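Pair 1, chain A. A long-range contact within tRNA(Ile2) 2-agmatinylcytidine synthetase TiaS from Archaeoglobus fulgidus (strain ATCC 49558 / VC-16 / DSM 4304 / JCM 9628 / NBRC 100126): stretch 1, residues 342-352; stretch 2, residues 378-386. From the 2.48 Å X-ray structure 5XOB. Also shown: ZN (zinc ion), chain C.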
# COMPACT_ATOMS: atom_id res chain seq x y z
N ALA A 342 1.85 -19.44 20.52
CA ALA A 342 1.74 -19.68 21.95
C ALA A 342 1.41 -21.14 22.21
O ALA A 342 0.48 -21.69 21.62
CB ALA A 342 0.65 -18.79 22.55
N GLU A 343 2.18 -21.77 23.10
CA GLU A 343 1.88 -23.12 23.56
C GLU A 343 0.83 -23.08 24.67
O GLU A 343 1.01 -22.40 25.69
CB GLU A 343 3.16 -23.82 24.06
CG GLU A 343 3.94 -24.53 22.97
CD GLU A 343 3.27 -25.80 22.49
OE1 GLU A 343 3.13 -25.98 21.26
OE2 GLU A 343 2.88 -26.62 23.35
N ILE A 344 -0.28 -23.80 24.46
CA ILE A 344 -1.37 -23.82 25.43
C ILE A 344 -1.51 -25.22 26.02
O ILE A 344 -1.76 -26.20 25.30
CB ILE A 344 -2.73 -23.41 24.82
CG1 ILE A 344 -2.57 -22.27 23.80
CG2 ILE A 344 -3.71 -23.03 25.92
CD1 ILE A 344 -2.47 -22.74 22.36
N TRP A 345 -1.34 -25.31 27.33
CA TRP A 345 -1.55 -26.55 28.05
C TRP A 345 -2.91 -26.50 28.71
O TRP A 345 -3.40 -25.44 29.10
CB TRP A 345 -0.45 -26.75 29.09
CG TRP A 345 0.84 -27.04 28.43
CD1 TRP A 345 1.89 -26.18 28.28
CD2 TRP A 345 1.20 -28.25 27.78
NE1 TRP A 345 2.90 -26.81 27.59
CE2 TRP A 345 2.51 -28.08 27.27
CE3 TRP A 345 0.56 -29.48 27.60
CZ2 TRP A 345 3.18 -29.09 26.59
CZ3 TRP A 345 1.23 -30.48 26.91
CH2 TRP A 345 2.52 -30.28 26.42
N VAL A 346 -3.53 -27.67 28.82
CA VAL A 346 -4.88 -27.80 29.35
C VAL A 346 -4.98 -29.09 30.17
O VAL A 346 -4.56 -30.15 29.71
CB VAL A 346 -5.90 -27.81 28.19
CG1 VAL A 346 -7.18 -28.54 28.58
CG2 VAL A 346 -6.19 -26.39 27.73
N GLU A 347 -5.54 -28.99 31.38
CA GLU A 347 -5.87 -30.17 32.19
C GLU A 347 -7.37 -30.39 32.12
O GLU A 347 -8.14 -29.52 32.54
CB GLU A 347 -5.46 -30.00 33.65
CG GLU A 347 -4.04 -29.49 33.86
CD GLU A 347 -3.48 -29.85 35.23
OE1 GLU A 347 -4.26 -30.32 36.10
OE2 GLU A 347 -2.26 -29.67 35.44
N LYS A 348 -7.80 -31.53 31.61
CA LYS A 348 -9.22 -31.78 31.42
C LYS A 348 -9.62 -33.22 31.76
O LYS A 348 -8.76 -34.08 31.95
CB LYS A 348 -9.61 -31.45 29.99
CG LYS A 348 -9.08 -32.42 28.94
CD LYS A 348 -9.29 -31.84 27.54
CE LYS A 348 -9.57 -32.93 26.52
NZ LYS A 348 -9.63 -32.37 25.13
N ASN A 349 -10.92 -33.47 31.81
CA ASN A 349 -11.40 -34.79 32.17
C ASN A 349 -11.05 -35.82 31.11
O ASN A 349 -11.02 -35.49 29.92
CB ASN A 349 -12.91 -34.80 32.40
CG ASN A 349 -13.30 -34.17 33.72
OD1 ASN A 349 -12.53 -33.40 34.31
ND2 ASN A 349 -14.49 -34.48 34.20
N PRO A 350 -10.79 -37.06 31.55
CA PRO A 350 -10.43 -38.14 30.64
C PRO A 350 -11.58 -38.51 29.71
O PRO A 350 -12.74 -38.42 30.10
CB PRO A 350 -10.12 -39.32 31.58
CG PRO A 350 -10.10 -38.77 32.96
CD PRO A 350 -10.95 -37.55 32.93
N ILE A 351 -11.22 -38.90 28.49
CA ILE A 351 -12.19 -39.38 27.51
C ILE A 351 -12.43 -40.87 27.76
O ILE A 351 -11.47 -41.63 27.89
CB ILE A 351 -11.67 -39.16 26.07
CG1 ILE A 351 -11.42 -37.66 25.79
CG2 ILE A 351 -12.63 -39.75 25.04
CD1 ILE A 351 -12.61 -36.75 26.02
N CYS A 352 -13.69 -41.27 27.83
CA CYS A 352 -14.03 -42.68 28.01
C CYS A 352 -13.53 -43.52 26.83
O CYS A 352 -13.76 -43.16 25.68
CB CYS A 352 -15.54 -42.87 28.16
SG CYS A 352 -16.03 -44.61 28.31
N ASP A 378 -8.50 -42.27 36.92
CA ASP A 378 -8.15 -41.55 38.17
C ASP A 378 -7.59 -40.12 38.00
O ASP A 378 -7.72 -39.31 38.92
CB ASP A 378 -7.17 -42.38 39.01
CG ASP A 378 -7.88 -43.21 40.09
OD1 ASP A 378 -8.64 -42.62 40.89
OD2 ASP A 378 -7.65 -44.44 40.13
N GLU A 379 -6.98 -39.83 36.85
CA GLU A 379 -6.31 -38.54 36.65
C GLU A 379 -6.78 -37.81 35.38
O GLU A 379 -7.25 -38.44 34.43
CB GLU A 379 -4.78 -38.69 36.68
CG GLU A 379 -4.20 -39.86 35.89
CD GLU A 379 -2.71 -40.09 36.14
OE1 GLU A 379 -1.96 -40.29 35.16
OE2 GLU A 379 -2.27 -40.07 37.31
N LYS A 380 -6.65 -36.49 35.41
CA LYS A 380 -7.13 -35.63 34.33
C LYS A 380 -6.27 -35.77 33.09
O LYS A 380 -5.04 -35.79 33.17
CB LYS A 380 -7.17 -34.17 34.79
CG LYS A 380 -7.97 -33.94 36.07
CD LYS A 380 -8.50 -32.52 36.20
CE LYS A 380 -9.77 -32.33 35.38
NZ LYS A 380 -10.35 -30.96 35.52
N LEU A 381 -6.92 -35.88 31.94
CA LEU A 381 -6.26 -35.86 30.63
C LEU A 381 -5.51 -34.54 30.44
O LEU A 381 -6.03 -33.47 30.79
CB LEU A 381 -7.31 -36.07 29.53
CG LEU A 381 -6.91 -36.17 28.05
CD1 LEU A 381 -5.74 -37.13 27.84
CD2 LEU A 381 -8.11 -36.62 27.22
N ARG A 382 -4.30 -34.60 29.89
CA ARG A 382 -3.49 -33.40 29.69
C ARG A 382 -2.97 -33.31 28.25
O ARG A 382 -2.03 -34.02 27.88
CB ARG A 382 -2.34 -33.36 30.70
CG ARG A 382 -2.09 -31.97 31.29
CD ARG A 382 -1.58 -32.04 32.73
NE ARG A 382 -2.58 -32.61 33.64
CZ ARG A 382 -2.58 -33.86 34.11
NH1 ARG A 382 -1.64 -34.74 33.76
NH2 ARG A 382 -3.55 -34.23 34.94
N GLU A 383 -3.60 -32.43 27.47
CA GLU A 383 -3.23 -32.23 26.07
C GLU A 383 -2.72 -30.82 25.80
O GLU A 383 -3.19 -29.84 26.38
CB GLU A 383 -4.44 -32.48 25.15
CG GLU A 383 -5.14 -33.82 25.35
CD GLU A 383 -5.91 -34.25 24.12
OE1 GLU A 383 -7.14 -34.46 24.23
OE2 GLU A 383 -5.30 -34.38 23.03
N LYS A 384 -1.74 -30.73 24.90
CA LYS A 384 -1.38 -29.47 24.27
C LYS A 384 -2.52 -29.14 23.31
O LYS A 384 -2.94 -29.98 22.50
CB LYS A 384 -0.05 -29.60 23.53
CG LYS A 384 0.26 -28.45 22.58
CD LYS A 384 1.05 -28.92 21.36
CE LYS A 384 0.71 -28.09 20.13
NZ LYS A 384 1.25 -28.71 18.88
N VAL A 385 -3.01 -27.91 23.40
CA VAL A 385 -4.09 -27.44 22.53
C VAL A 385 -3.54 -27.32 21.11
O VAL A 385 -2.50 -26.69 20.91
CB VAL A 385 -4.58 -26.05 22.97
CG1 VAL A 385 -5.68 -25.55 22.05
CG2 VAL A 385 -5.06 -26.07 24.42
N GLU A 386 -4.23 -27.91 20.13
CA GLU A 386 -3.83 -27.75 18.72
C GLU A 386 -4.75 -26.77 17.99
O GLU A 386 -5.95 -27.02 17.85
CB GLU A 386 -3.77 -29.09 17.98
CG GLU A 386 -2.69 -29.10 16.89
CD GLU A 386 -2.79 -30.26 15.92
OE1 GLU A 386 -3.58 -31.20 16.16
OE2 GLU A 386 -2.07 -30.23 14.90
ZN ZN C . -18.41 -44.40 27.75

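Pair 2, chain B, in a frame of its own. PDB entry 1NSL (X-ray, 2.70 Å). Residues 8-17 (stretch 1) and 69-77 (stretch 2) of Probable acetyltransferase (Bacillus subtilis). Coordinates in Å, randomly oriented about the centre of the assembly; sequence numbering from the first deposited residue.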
# COMPACT_ATOMS: atom_id res chain seq x y z
N ASN B 8 8.66 32.91 -18.50
CA ASN B 8 9.31 33.85 -19.40
C ASN B 8 10.81 33.53 -19.44
O ASN B 8 11.24 32.55 -18.85
CB ASN B 8 9.02 35.29 -19.01
CG ASN B 8 9.73 35.71 -17.75
OD1 ASN B 8 10.87 35.32 -17.51
ND2 ASN B 8 9.05 36.51 -16.93
N GLU B 9 11.61 34.37 -20.08
CA GLU B 9 13.05 34.12 -20.26
C GLU B 9 13.93 33.88 -19.04
O GLU B 9 15.08 33.48 -19.18
CB GLU B 9 13.69 35.25 -21.09
CG GLU B 9 15.09 34.89 -21.57
CD GLU B 9 15.75 35.95 -22.43
OE1 GLU B 9 15.06 36.88 -22.92
OE2 GLU B 9 16.98 35.87 -22.64
N HIS B 10 13.41 34.12 -17.84
CA HIS B 10 14.21 33.87 -16.65
C HIS B 10 13.53 32.88 -15.69
O HIS B 10 14.16 32.23 -14.86
CB HIS B 10 14.45 35.19 -15.91
CG HIS B 10 15.48 36.08 -16.54
ND1 HIS B 10 16.82 35.77 -16.60
CD2 HIS B 10 15.37 37.31 -17.12
CE1 HIS B 10 17.49 36.74 -17.19
NE2 HIS B 10 16.63 37.68 -17.53
N ILE B 11 12.22 32.76 -15.80
CA ILE B 11 11.46 32.05 -14.80
C ILE B 11 10.89 30.78 -15.33
O ILE B 11 10.15 30.80 -16.34
CB ILE B 11 10.29 32.92 -14.36
CG1 ILE B 11 10.77 34.09 -13.51
CG2 ILE B 11 9.34 32.13 -13.54
CD1 ILE B 11 9.66 35.11 -13.27
N THR B 12 11.22 29.66 -14.67
CA THR B 12 10.62 28.41 -15.08
C THR B 12 9.99 27.68 -13.90
O THR B 12 10.43 27.84 -12.77
CB THR B 12 11.62 27.53 -15.85
OG1 THR B 12 12.81 27.35 -15.08
CG2 THR B 12 12.14 28.26 -17.07
N ILE B 13 8.92 26.92 -14.19
CA ILE B 13 8.18 26.19 -13.16
C ILE B 13 8.37 24.72 -13.40
O ILE B 13 8.26 24.28 -14.55
CB ILE B 13 6.68 26.51 -13.25
CG1 ILE B 13 6.45 28.01 -13.07
CG2 ILE B 13 5.94 25.77 -12.20
CD1 ILE B 13 5.01 28.41 -12.96
N ARG B 14 8.64 23.92 -12.37
CA ARG B 14 8.75 22.46 -12.62
C ARG B 14 8.43 21.62 -11.42
O ARG B 14 8.45 22.10 -10.31
CB ARG B 14 10.10 22.11 -13.15
CG ARG B 14 11.13 21.90 -12.13
CD ARG B 14 12.46 21.52 -12.76
NE ARG B 14 13.66 21.80 -11.96
CZ ARG B 14 13.91 21.33 -10.75
NH1 ARG B 14 13.04 20.56 -10.12
NH2 ARG B 14 15.05 21.63 -10.16
N LEU B 15 8.04 20.37 -11.64
CA LEU B 15 7.76 19.52 -10.49
C LEU B 15 9.08 19.42 -9.86
O LEU B 15 10.06 19.50 -10.55
CB LEU B 15 7.35 18.13 -10.89
CG LEU B 15 5.88 17.73 -10.93
CD1 LEU B 15 5.80 16.24 -11.44
CD2 LEU B 15 5.24 17.80 -9.58
N LEU B 16 9.13 19.30 -8.54
CA LEU B 16 10.43 19.14 -7.90
C LEU B 16 10.80 17.67 -8.04
O LEU B 16 9.96 16.85 -8.32
CB LEU B 16 10.34 19.51 -6.43
CG LEU B 16 10.05 20.96 -6.15
CD1 LEU B 16 9.15 21.19 -4.89
CD2 LEU B 16 11.36 21.68 -6.02
N GLU B 17 12.07 17.34 -7.83
CA GLU B 17 12.51 15.96 -7.89
C GLU B 17 13.34 15.65 -6.66
O GLU B 17 13.99 16.53 -6.12
CB GLU B 17 13.43 15.76 -9.09
CG GLU B 17 13.01 16.46 -10.34
CD GLU B 17 14.02 16.24 -11.43
OE1 GLU B 17 15.00 15.49 -11.18
OE2 GLU B 17 13.84 16.86 -12.52
N ILE B 69 -0.66 20.76 -7.60
CA ILE B 69 0.70 20.91 -8.03
C ILE B 69 1.53 21.49 -6.93
O ILE B 69 1.18 22.48 -6.31
CB ILE B 69 0.78 21.75 -9.27
CG1 ILE B 69 0.20 20.95 -10.42
CG2 ILE B 69 2.20 21.99 -9.53
CD1 ILE B 69 -0.69 21.71 -11.40
N GLU B 70 2.65 20.86 -6.66
CA GLU B 70 3.59 21.40 -5.69
C GLU B 70 4.80 21.53 -6.59
O GLU B 70 5.43 20.55 -6.88
CB GLU B 70 3.86 20.41 -4.52
CG GLU B 70 2.74 20.25 -3.47
CD GLU B 70 2.14 21.58 -3.00
OE1 GLU B 70 2.82 22.60 -3.00
OE2 GLU B 70 0.96 21.66 -2.64
N ALA B 71 5.10 22.73 -7.06
CA ALA B 71 6.22 22.92 -8.00
C ALA B 71 7.34 23.82 -7.52
O ALA B 71 7.17 24.63 -6.64
CB ALA B 71 5.69 23.47 -9.34
N GLY B 72 8.48 23.73 -8.17
CA GLY B 72 9.54 24.64 -7.82
C GLY B 72 9.59 25.88 -8.70
O GLY B 72 9.27 25.81 -9.88
N LEU B 73 9.97 27.02 -8.11
CA LEU B 73 10.22 28.25 -8.86
C LEU B 73 11.73 28.33 -9.11
O LEU B 73 12.56 28.19 -8.21
CB LEU B 73 9.67 29.49 -8.14
CG LEU B 73 8.13 29.46 -8.23
CD1 LEU B 73 7.38 30.30 -7.25
CD2 LEU B 73 7.67 29.72 -9.64
N LEU B 74 12.09 28.52 -10.37
CA LEU B 74 13.49 28.58 -10.73
C LEU B 74 13.68 29.89 -11.40
O LEU B 74 12.96 30.21 -12.32
CB LEU B 74 13.84 27.53 -11.80
CG LEU B 74 13.43 26.08 -11.73
CD1 LEU B 74 13.88 25.31 -12.99
CD2 LEU B 74 13.98 25.45 -10.49
N TYR B 75 14.66 30.66 -10.93
CA TYR B 75 15.07 31.90 -11.58
C TYR B 75 16.38 31.58 -12.26
O TYR B 75 17.36 31.18 -11.64
CB TYR B 75 15.23 33.05 -10.57
CG TYR B 75 15.86 34.30 -11.19
CD1 TYR B 75 17.24 34.38 -11.40
CD2 TYR B 75 15.10 35.36 -11.58
CE1 TYR B 75 17.82 35.49 -11.97
CE2 TYR B 75 15.67 36.49 -12.16
CZ TYR B 75 17.03 36.56 -12.36
OH TYR B 75 17.58 37.70 -12.97
N ASP B 76 16.41 31.73 -13.57
CA ASP B 76 17.64 31.48 -14.31
C ASP B 76 18.30 30.18 -14.04
O ASP B 76 19.51 30.06 -14.18
CB ASP B 76 18.64 32.60 -14.11
CG ASP B 76 18.42 33.70 -15.09
OD1 ASP B 76 18.30 33.39 -16.29
OD2 ASP B 76 18.31 34.89 -14.77
N GLY B 77 17.51 29.18 -13.68
CA GLY B 77 18.04 27.85 -13.53
C GLY B 77 17.91 27.26 -12.15
O GLY B 77 17.84 26.03 -12.05

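Pair 1 and pair 2 each bring together two antiparallel strands from distant parts of one chain, and the backbones of 14 central residues superpose with an RMSD of 0.7 Å. The match is tightest along the first strand, where Trp A345, Val A346 and Glu A347 fall within 0.3 Å of Ile B11, Thr B12 and Ile B13 at CA. The strand axes approach to 4.8 Å in pair 1 and 4.5 Å in pair 2, with N-to-C directions at 158° and 142°.

The register is also shared. Val A346 faces Glu A383 where Thr B12 faces Leu B74, both as hydrogen-bonded pairs, but the bonds differ in quality. In pair 2, Thr B12 N to Leu B74 O and Leu B74 N to Thr B12 O are both 3.0 Å; in pair 1, Val A346 N to Glu A383 O and Glu A383 N to Val A346 O are both 3.3 Å, bent and weak. Pair 1 is held more firmly to each side of this point, by Val A385 N to Ile A344 O and Lys A348 N to Leu A381 O, each 2.8 Å and nearly straight.

The side chains fill this common frame differently. On the face carrying Glu A347 and Arg A382, pair 1 uses charge: a salt bridge joins Glu A347 OE2 to Arg A382 NE at 3.5 Å. The matching Ile B13 and Leu B73 are buried and meet through CG1 and CD2 at 4.0 Å. Next along this face, Lys A384 lays its CB over the ring of Trp A345, 4.1 Å from the six-membered centroid, a CH-pi contact in which the aliphatic base of a charged residue covers the indole. At the equivalent positions the aromatic residue changes strand: Tyr B75 lies opposite Ile B11, and its ring runs nearly parallel to that of His B10, though slid so far that they barely overlap.

On the other face, Lys A348 NZ reaches Glu A383 OE1 at 3.4 Å in a weakly hydrogen-bonded salt bridge. Arg B14 instead passes its NE 3.7 Å from Leu B74 CD1. Leu A381 corresponds to Gly B72, where Leu B16 occupies the vacant space: an ideal CB on the glycine would lie 2.9 Å from Leu B16 CD2, a clash.

At the far end, Ile A344 CB packs against Val A385 CG2 at 3.6 Å, whereas His B10 ND1 donates to Asp B76 OD1 at 2.8 Å, replacing an apolar contact with a polar one.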